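Local coordinates for glutathione s-transferase protein (Ralstonia solanacearum, PDB 3TOU), which binds glutathione and probably acts as a glutathione transferase, joining the thiol of glutathione to electrophilic substrates, at residues G86-E91 / W149-H154; V176-Q181 / A187-I192. All blocks are in the same frame, centred on the assembly; numbering follows the deposited sequence. Where two conformers were deposited one is given.

Contact 1 of 2, residues G86-E91 / W149-H154; sequences GRERVE and WCNGNH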
ATOM      1  N   GLY A  86       7.742 -11.591  15.536  0.50 23.65           N
ATOM      2  CA  GLY A  86       8.557 -10.739  16.356  0.50 29.92           C
ATOM      3  C   GLY A  86       9.072  -9.546  15.604  0.50 33.01           C
ATOM      4  O   GLY A  86       8.467  -9.081  14.635  0.50 30.67           O
ATOM      5  N   ARG A  87      10.229  -9.097  16.059  1.00 34.05           N
ATOM      6  CA  ARG A  87      10.856  -7.834  15.654  1.00 35.76           C
ATOM      7  C   ARG A  87      11.299  -7.821  14.180  1.00 35.07           C
ATOM      8  O   ARG A  87      11.128  -6.813  13.489  1.00 31.30           O
ATOM      9  CB  ARG A  87      12.049  -7.556  16.582  1.00 40.94           C
ATOM     10  CG  ARG A  87      12.727  -6.207  16.424  1.00 49.65           C
ATOM     11  CD  ARG A  87      14.165  -6.272  16.936  1.00 60.99           C
ATOM     12  NE  ARG A  87      14.781  -4.949  17.038  1.00 69.73           N
ATOM     13  CZ  ARG A  87      16.056  -4.728  17.356  1.00 74.43           C
ATOM     14  NH1 ARG A  87      16.515  -3.486  17.424  1.00 73.86           N
ATOM     15  NH2 ARG A  87      16.875  -5.744  17.603  1.00 76.61           N
ATOM     16  N   GLU A  88      11.838  -8.946  13.704  1.00 29.25           N
ATOM     17  CA  GLU A  88      12.351  -9.052  12.326  1.00 26.51           C
ATOM     18  C   GLU A  88      11.227  -8.950  11.316  1.00 26.05           C
ATOM     19  O   GLU A  88      11.385  -8.344  10.250  1.00 20.76           O
ATOM     20  CB  GLU A  88      13.117 -10.365  12.101  1.00 27.99           C
ATOM     21  CG  GLU A  88      14.288 -10.593  13.048  1.00 44.47           C
ATOM     22  CD  GLU A  88      13.850 -11.197  14.375  1.00 55.49           C
ATOM     23  OE1 GLU A  88      12.765 -11.819  14.415  1.00 53.35           O
ATOM     24  OE2 GLU A  88      14.583 -11.044  15.376  1.00 64.27           O
ATOM     25  N   ARG A  89      10.069  -9.535  11.633  1.00 23.23           N
ATOM     26  CA  ARG A  89       8.953  -9.442  10.735  1.00 22.44           C
ATOM     27  C   ARG A  89       8.475  -8.008  10.608  1.00 24.20           C
ATOM     28  O   ARG A  89       8.348  -7.515   9.538  1.00 22.28           O
ATOM     29  CB  ARG A  89       7.752 -10.232  11.201  1.00 22.93           C
ATOM     30  CG  ARG A  89       6.719 -10.347  10.173  1.00 21.65           C
ATOM     31  CD  ARG A  89       5.284 -10.352  10.538  1.00 31.85           C
ATOM     32  NE  ARG A  89       4.718 -11.645  10.563  1.00 28.79           N
ATOM     33  CZ  ARG A  89       4.785 -12.564   9.602  1.00 43.01           C
ATOM     34  NH1 ARG A  89       5.336 -12.313   8.491  1.00 30.02           N
ATOM     35  NH2 ARG A  89       4.264 -13.749   9.775  1.00 43.75           N
ATOM     36  N   VAL A  90       8.270  -7.349  11.726  1.00 21.52           N
ATOM     37  CA  VAL A  90       7.785  -5.960  11.636  1.00 25.19           C
ATOM     38  C   VAL A  90       8.772  -5.071  10.864  1.00 21.29           C
ATOM     39  O   VAL A  90       8.348  -4.252  10.047  1.00 20.18           O
ATOM     40  CB  VAL A  90       7.346  -5.345  13.016  1.00 29.20           C
ATOM     41  CG1 VAL A  90       8.525  -5.080  13.940  1.00 32.49           C
ATOM     42  CG2 VAL A  90       6.576  -4.045  12.792  1.00 18.07           C
ATOM     43  N   GLU A  91      10.072  -5.283  11.084  1.00 18.81           N
ATOM     44  CA  GLU A  91      11.117  -4.567  10.372  1.00 21.16           C
ATOM     45  C   GLU A  91      11.009  -4.805   8.867  1.00 12.52           C
ATOM     46  O   GLU A  91      11.059  -3.849   8.088  1.00 12.94           O
ATOM     47  CB  GLU A  91      12.504  -4.961  10.890  1.00 24.23           C
ATOM     48  CG  GLU A  91      12.919  -4.204  12.165  1.00 34.06           C
ATOM     49  CD  GLU A  91      13.966  -4.930  13.002  1.00 42.32           C
ATOM     50  OE1 GLU A  91      14.419  -6.026  12.600  1.00 38.78           O
ATOM     51  OE2 GLU A  91      14.331  -4.394  14.072  1.00 44.10           O
ATOM     52  N   TRP A 149      22.361  -7.150   3.775  1.00 16.96           N
ATOM     53  CA  TRP A 149      20.922  -7.207   3.516  1.00 19.07           C
ATOM     54  C   TRP A 149      20.201  -6.229   4.432  1.00 22.30           C
ATOM     55  O   TRP A 149      20.715  -5.873   5.498  1.00 22.06           O
ATOM     56  CB  TRP A 149      20.418  -8.631   3.753  1.00 17.52           C
ATOM     57  CG  TRP A 149      21.080  -9.679   2.887  1.00 24.77           C
ATOM     58  CD1 TRP A 149      21.942 -10.653   3.299  1.00 30.13           C
ATOM     59  CD2 TRP A 149      20.926  -9.854   1.467  1.00 28.13           C
ATOM     60  NE1 TRP A 149      22.327 -11.426   2.231  1.00 28.06           N
ATOM     61  CE2 TRP A 149      21.727 -10.955   1.095  1.00 30.89           C
ATOM     62  CE3 TRP A 149      20.201  -9.178   0.475  1.00 31.17           C
ATOM     63  CZ2 TRP A 149      21.814 -11.410  -0.229  1.00 30.26           C
ATOM     64  CZ3 TRP A 149      20.292  -9.625  -0.844  1.00 36.91           C
ATOM     65  CH2 TRP A 149      21.096 -10.734  -1.179  1.00 32.68           C
ATOM     66  N   CYS A 150      19.005  -5.804   4.033  1.00 20.91           N
ATOM     67  CA  CYS A 150      18.204  -4.884   4.847  1.00 22.23           C
ATOM     68  C   CYS A 150      17.915  -5.415   6.250  1.00 19.09           C
ATOM     69  O   CYS A 150      17.985  -4.661   7.221  1.00 23.99           O
ATOM     70  CB  CYS A 150      16.893  -4.544   4.132  1.00 24.98           C
ATOM     71  SG  CYS A 150      17.104  -3.550   2.652  1.00 24.31           S
ATOM     72  N   ASN A 151      17.608  -6.708   6.346  1.00 20.25           N
ATOM     73  CA  ASN A 151      17.250  -7.364   7.616  1.00 25.79           C
ATOM     74  C   ASN A 151      17.829  -8.774   7.726  1.00 26.05           C
ATOM     75  O   ASN A 151      17.702  -9.586   6.799  1.00 24.18           O
ATOM     76  CB  ASN A 151      15.728  -7.433   7.777  1.00 25.40           C
ATOM     77  CG  ASN A 151      15.297  -7.951   9.153  1.00 35.46           C
ATOM     78  OD1 ASN A 151      14.996  -9.135   9.320  1.00 40.63           O
ATOM     79  ND2 ASN A 151      15.269  -7.062  10.134  1.00 37.26           N
ATOM     80  N   GLY A 152      18.449  -9.075   8.870  1.00 29.87           N
ATOM     81  CA  GLY A 152      19.023 -10.410   9.102  1.00 30.22           C
ATOM     82  C   GLY A 152      20.182 -10.735   8.171  1.00 29.97           C
ATOM     83  O   GLY A 152      20.864  -9.831   7.686  1.00 31.04           O
ATOM     84  N   ASN A 153      20.385 -12.023   7.897  1.00 31.40           N
ATOM     85  CA  ASN A 153      21.543 -12.465   7.110  1.00 34.24           C
ATOM     86  C   ASN A 153      21.237 -12.975   5.706  1.00 31.18           C
ATOM     87  O   ASN A 153      22.105 -13.556   5.051  1.00 33.98           O
ATOM     88  CB  ASN A 153      22.399 -13.493   7.891  1.00 40.03           C
ATOM     89  CG  ASN A 153      21.652 -14.799   8.200  1.00 52.98           C
ATOM     90  OD1 ASN A 153      21.334 -15.588   7.304  1.00 59.33           O
ATOM     91  ND2 ASN A 153      21.405 -15.043   9.486  1.00 57.51           N
ATOM     92  N   HIS A 154      20.012 -12.756   5.233  1.00 25.57           N
ATOM     93  CA  HIS A 154      19.625 -13.298   3.946  1.00 23.03           C
ATOM     94  C   HIS A 154      18.637 -12.378   3.247  1.00 21.03           C
ATOM     95  O   HIS A 154      18.056 -11.488   3.880  1.00 19.57           O
ATOM     96  CB  HIS A 154      19.046 -14.721   4.089  1.00 26.53           C
ATOM     97  CG  HIS A 154      17.826 -14.800   4.956  1.00 39.29           C
ATOM     98  ND1 HIS A 154      17.888 -15.064   6.307  1.00 48.79           N
ATOM     99  CD2 HIS A 154      16.511 -14.654   4.660  1.00 38.11           C
ATOM    100  CE1 HIS A 154      16.664 -15.079   6.807  1.00 50.03           C
ATOM    101  NE2 HIS A 154      15.812 -14.824   5.830  1.00 45.24           N
TER
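N151 swings its CG anti to the backbone N (chi1 -173°), and E91 sets its CG beside its own backbone N with the chain extended beyond it, so that amide and carboxylate meet between a loop and a helix of the all-helical C-terminal domain of the glutathione transferase fold. Residues 86-91 lie near the start of the long helix that runs to 114; the loop links helix 123-144 to helix 157-172. One asparagine touches two helix residues, with ND2 as a donor and OD1 only in van der Waals contact. ND2 donates to OE1 of E91 at 2.8 Å, a bond made weak by an N-H...O angle of only 125°, with the amide and carboxylate planes 61° apart. The other carboxylate oxygen of E91, OE2, lies 3.1 Å from NE of R87, well out of the guanidinium plane, so that this ion pair rests on charge alone. E91 is thereby engaged through both oxygens, which probably steadies its rotation. The preceding residue, C150, packs on W95 of the same long helix. A bend at chi2 takes the carboxylate of E88 away from the loop, and N151 OD1 lies against E88 CB, 3.6 Å apart.

Contact 2 of 2, residues V176-Q181 / A187-I192; sequences VDWREQ and AFYTRI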
ATOM      1  N   VAL A 176      17.671  11.582 -10.760  1.00 21.16           N
ATOM      2  CA  VAL A 176      17.891  11.409  -9.318  1.00 21.08           C
ATOM      3  C   VAL A 176      19.163  10.569  -9.145  1.00 22.70           C
ATOM      4  O   VAL A 176      19.160   9.349  -9.368  1.00 23.10           O
ATOM      5  CB  VAL A 176      16.662  10.748  -8.617  1.00 19.68           C
ATOM      6  CG1 VAL A 176      16.913  10.550  -7.111  1.00 21.33           C
ATOM      7  CG2 VAL A 176      15.389  11.584  -8.840  1.00 21.30           C
ATOM      8  N   ASP A 177      20.265  11.215  -8.776  1.00 21.81           N
ATOM      9  CA  ASP A 177      21.527  10.486  -8.660  1.00 24.77           C
ATOM     10  C   ASP A 177      21.654   9.872  -7.273  1.00 27.43           C
ATOM     11  O   ASP A 177      22.442  10.326  -6.428  1.00 22.79           O
ATOM     12  CB  ASP A 177      22.738  11.365  -9.013  1.00 30.82           C
ATOM     13  CG  ASP A 177      23.955  10.544  -9.483  1.00 41.38           C
ATOM     14  OD1 ASP A 177      24.053   9.327  -9.180  1.00 36.57           O
ATOM     15  OD2 ASP A 177      24.832  11.128 -10.158  1.00 46.49           O
ATOM     16  N   TRP A 178      20.868   8.821  -7.049  1.00 24.37           N
ATOM     17  CA  TRP A 178      20.825   8.178  -5.744  1.00 20.75           C
ATOM     18  C   TRP A 178      22.122   7.433  -5.442  1.00 18.78           C
ATOM     19  O   TRP A 178      22.505   7.319  -4.282  1.00 20.36           O
ATOM     20  CB  TRP A 178      19.587   7.279  -5.613  1.00 15.97           C
ATOM     21  CG  TRP A 178      19.445   6.239  -6.682  1.00 16.14           C
ATOM     22  CD1 TRP A 178      18.714   6.335  -7.840  1.00 14.91           C
ATOM     23  CD2 TRP A 178      20.013   4.935  -6.669  1.00 17.29           C
ATOM     24  NE1 TRP A 178      18.818   5.165  -8.556  1.00 16.58           N
ATOM     25  CE2 TRP A 178      19.605   4.289  -7.856  1.00 18.34           C
ATOM     26  CE3 TRP A 178      20.837   4.241  -5.764  1.00 17.32           C
ATOM     27  CZ2 TRP A 178      19.990   2.986  -8.163  1.00 16.07           C
ATOM     28  CZ3 TRP A 178      21.219   2.943  -6.076  1.00 17.14           C
ATOM     29  CH2 TRP A 178      20.801   2.333  -7.268  1.00 16.07           C
ATOM     30  N   ARG A 179      22.804   6.957  -6.490  1.00 19.04           N
ATOM     31  CA  ARG A 179      24.110   6.295  -6.319  1.00 20.75           C
ATOM     32  C   ARG A 179      25.172   7.245  -5.760  1.00 23.05           C
ATOM     33  O   ARG A 179      25.914   6.867  -4.858  1.00 20.24           O
ATOM     34  CB  ARG A 179      24.615   5.713  -7.633  1.00 21.38           C
ATOM     35  CG  ARG A 179      23.888   4.460  -8.097  1.00 20.36           C
ATOM     36  CD  ARG A 179      24.375   4.053  -9.498  1.00 19.92           C
ATOM     37  NE  ARG A 179      23.694   2.861 -10.003  1.00 20.80           N
ATOM     38  CZ  ARG A 179      22.495   2.881 -10.576  1.00 20.47           C
ATOM     39  NH1 ARG A 179      21.842   4.034 -10.720  1.00 17.84           N
ATOM     40  NH2 ARG A 179      21.948   1.754 -11.008  1.00 20.84           N
ATOM     41  N   GLU A 180      25.241   8.459  -6.309  1.00 27.21           N
ATOM     42  CA  GLU A 180      26.197   9.471  -5.830  1.00 27.85           C
ATOM     43  C   GLU A 180      25.882   9.910  -4.398  1.00 27.02           C
ATOM     44  O   GLU A 180      26.794  10.074  -3.578  1.00 29.95           O
ATOM     45  CB  GLU A 180      26.271  10.669  -6.792  1.00 35.27           C
ATOM     46  CG  GLU A 180      26.577  12.026  -6.131  1.00 52.64           C
ATOM     47  CD  GLU A 180      27.738  12.767  -6.772  1.00 64.78           C
ATOM     48  OE1 GLU A 180      27.491  13.781  -7.460  1.00 66.08           O
ATOM     49  OE2 GLU A 180      28.899  12.337  -6.584  1.00 68.51           O
ATOM     50  N   GLN A 181      24.592  10.066  -4.095  1.00 21.11           N
ATOM     51  CA  GLN A 181      24.146  10.426  -2.749  1.00 22.28           C
ATOM     52  C   GLN A 181      24.430   9.332  -1.718  1.00 22.77           C
ATOM     53  O   GLN A 181      24.777   9.632  -0.582  1.00 23.49           O
ATOM     54  CB  GLN A 181      22.641  10.731  -2.749  1.00 18.85           C
ATOM     55  CG  GLN A 181      22.218  12.025  -3.444  1.00 32.58           C
ATOM     56  CD  GLN A 181      20.750  12.001  -3.883  1.00 46.90           C
ATOM     57  OE1 GLN A 181      19.885  11.464  -3.187  1.00 53.95           O
ATOM     58  NE2 GLN A 181      20.471  12.581  -5.046  1.00 53.19           N
ATOM     59  N   ALA A 187      26.105   0.075  -3.889  1.00 17.60           N
ATOM     60  CA  ALA A 187      26.689  -1.246  -3.673  1.00 20.49           C
ATOM     61  C   ALA A 187      25.611  -2.319  -3.516  1.00 21.35           C
ATOM     62  O   ALA A 187      25.717  -3.406  -4.098  1.00 17.48           O
ATOM     63  CB  ALA A 187      27.602  -1.231  -2.452  1.00 22.26           C
ATOM     64  N   PHE A 188      24.576  -1.997  -2.735  1.00 17.49           N
ATOM     65  CA  PHE A 188      23.437  -2.891  -2.541  1.00 16.85           C
ATOM     66  C   PHE A 188      22.811  -3.276  -3.879  1.00 17.06           C
ATOM     67  O   PHE A 188      22.530  -4.462  -4.138  1.00 17.74           O
ATOM     68  CB  PHE A 188      22.384  -2.222  -1.652  1.00 17.46           C
ATOM     69  CG  PHE A 188      21.078  -2.971  -1.586  1.00 18.78           C
ATOM     70  CD1 PHE A 188      20.898  -4.005  -0.663  1.00 19.75           C
ATOM     71  CD2 PHE A 188      20.028  -2.646  -2.455  1.00 18.22           C
ATOM     72  CE1 PHE A 188      19.687  -4.702  -0.604  1.00 22.85           C
ATOM     73  CE2 PHE A 188      18.813  -3.353  -2.416  1.00 13.15           C
ATOM     74  CZ  PHE A 188      18.646  -4.372  -1.483  1.00 16.51           C
ATOM     75  N   TYR A 189      22.583  -2.273  -4.718  1.00 15.85           N
ATOM     76  CA  TYR A 189      21.896  -2.502  -5.973  1.00 16.00           C
ATOM     77  C   TYR A 189      22.752  -3.312  -6.941  1.00 19.08           C
ATOM     78  O   TYR A 189      22.232  -4.185  -7.627  1.00 19.23           O
ATOM     79  CB  TYR A 189      21.432  -1.194  -6.599  1.00 16.78           C
ATOM     80  CG  TYR A 189      20.604  -1.425  -7.828  1.00 17.56           C
ATOM     81  CD1 TYR A 189      19.323  -1.970  -7.728  1.00 18.21           C
ATOM     82  CD2 TYR A 189      21.111  -1.133  -9.099  1.00 17.63           C
ATOM     83  CE1 TYR A 189      18.556  -2.197  -8.861  1.00 20.71           C
ATOM     84  CE2 TYR A 189      20.358  -1.369 -10.244  1.00 19.06           C
ATOM     85  CZ  TYR A 189      19.074  -1.887 -10.114  1.00 21.36           C
ATOM     86  OH  TYR A 189      18.317  -2.127 -11.223  1.00 18.96           O
ATOM     87  N   THR A 190      24.062  -3.047  -6.962  1.00 19.42           N
ATOM     88  CA  THR A 190      25.008  -3.851  -7.748  1.00 19.43           C
ATOM     89  C   THR A 190      24.901  -5.343  -7.380  1.00 20.77           C
ATOM     90  O   THR A 190      24.935  -6.209  -8.261  1.00 21.77           O
ATOM     91  CB  THR A 190      26.469  -3.299  -7.574  1.00 24.00           C
ATOM     92  OG1 THR A 190      26.562  -2.009  -8.196  1.00 26.58           O
ATOM     93  CG2 THR A 190      27.519  -4.227  -8.196  1.00 30.44           C
ATOM     94  N   ARG A 191      24.734  -5.631  -6.089  1.00 17.47           N
ATOM     95  CA  ARG A 191      24.577  -7.015  -5.616  1.00 18.61           C
ATOM     96  C   ARG A 191      23.229  -7.641  -5.988  1.00 22.80           C
ATOM     97  O   ARG A 191      23.169  -8.832  -6.310  1.00 28.08           O
ATOM     98  CB  ARG A 191      24.755  -7.104  -4.106  1.00 19.24           C
ATOM     99  CG  ARG A 191      26.164  -6.770  -3.601  1.00 19.09           C
ATOM    100  CD  ARG A 191      26.340  -7.171  -2.136  1.00 22.03           C
ATOM    101  NE  ARG A 191      25.443  -6.487  -1.196  1.00 23.39           N
ATOM    102  CZ  ARG A 191      25.650  -5.271  -0.682  1.00 26.62           C
ATOM    103  NH1 ARG A 191      26.715  -4.565  -1.030  1.00 20.96           N
ATOM    104  NH2 ARG A 191      24.778  -4.744   0.179  1.00 19.62           N
ATOM    105  N   ILE A 192      22.152  -6.860  -5.924  1.00 14.89           N
ATOM    106  CA  ILE A 192      20.820  -7.432  -6.164  1.00 16.67           C
ATOM    107  C   ILE A 192      20.439  -7.505  -7.644  1.00 13.69           C
ATOM    108  O   ILE A 192      19.711  -8.411  -8.041  1.00 17.41           O
ATOM    109  CB  ILE A 192      19.711  -6.745  -5.298  1.00 18.41           C
ATOM    110  CG1 ILE A 192      18.602  -7.762  -4.963  1.00 20.12           C
ATOM    111  CG2 ILE A 192      19.186  -5.463  -5.958  1.00 14.97           C
ATOM    112  CD1 ILE A 192      17.596  -7.275  -3.945  1.00 22.14           C
TER
HETATM  113  O   HOH W   1      24.947   0.641  -8.416  1.00 27.90           O
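W178 and Y189 illustrate how two consecutive helices late in a glutathione transferase C-terminal domain can be joined through aromatic side chains, here helix 178-181 and helix 183-193. The tryptophan is the one to follow outward. From CB the chain passes through CG to the indole, whose NE1 gives a weak hydrogen bond to D170 on helix 157-172. On the six-membered ring, CZ2 lies against one face of the R179 guanidinium, toward its rim. CZ3 comes next, 4.2 Å from CB of Y189, and at the tip CH2 lies 3.6 Å from the same CB and 3.8 Å from Y189 CG. Because the tyrosine CG stands anti to its backbone N (chi1 -174°), the ring is carried past the end of the indole, and the six-membered ring of W178 turns its edge to the tyrosine face in an offset T-shaped pair, centroids 5.7 Å apart and planes at 89°.

The R179 chain runs extended from CG to NE, and a turn at chi4 (82°) sets NH1 over one face of the indole, toward its rim. NH2 lies 3.6 Å from both CD2 and CE2 of Y189, and it also forms a salt bridge with D170. NE donates to a water 3.0 Å away, and that water also bonds to OG1 of T190, making a polar bridge beside the aromatic one. At the start of the first helix D177 is the N-cap, its OD1 accepting from E180 N at 3.2 Å. The chemistry therefore divides: two buried rings supply apolar contact, and the arginine at the exposed margin, held by a carboxylate and a water, probably keeps its charge while lying against both aromatics.

Overall arrangement
Contacts 1 and 2 follow one another along the chain, the first closing before the second opens, and both belong to the C-terminal helical domain. Their centres are about 21 Å apart, although their nearest atoms come to about 4 Å without touching. Helix 157-172 is a shared neighbour: C150 packs on it from contact 1, W178 and Y189 from contact 2. R191 also reaches back to the backbone of T148, just ahead of segment 149-154. Contact 1 is a surface contact near the second subunit, where V90 packs on Y71 of that subunit; contact 2 is buried. Both lie away from the glutathione pocket, which includes S11, K50, V51 and S65.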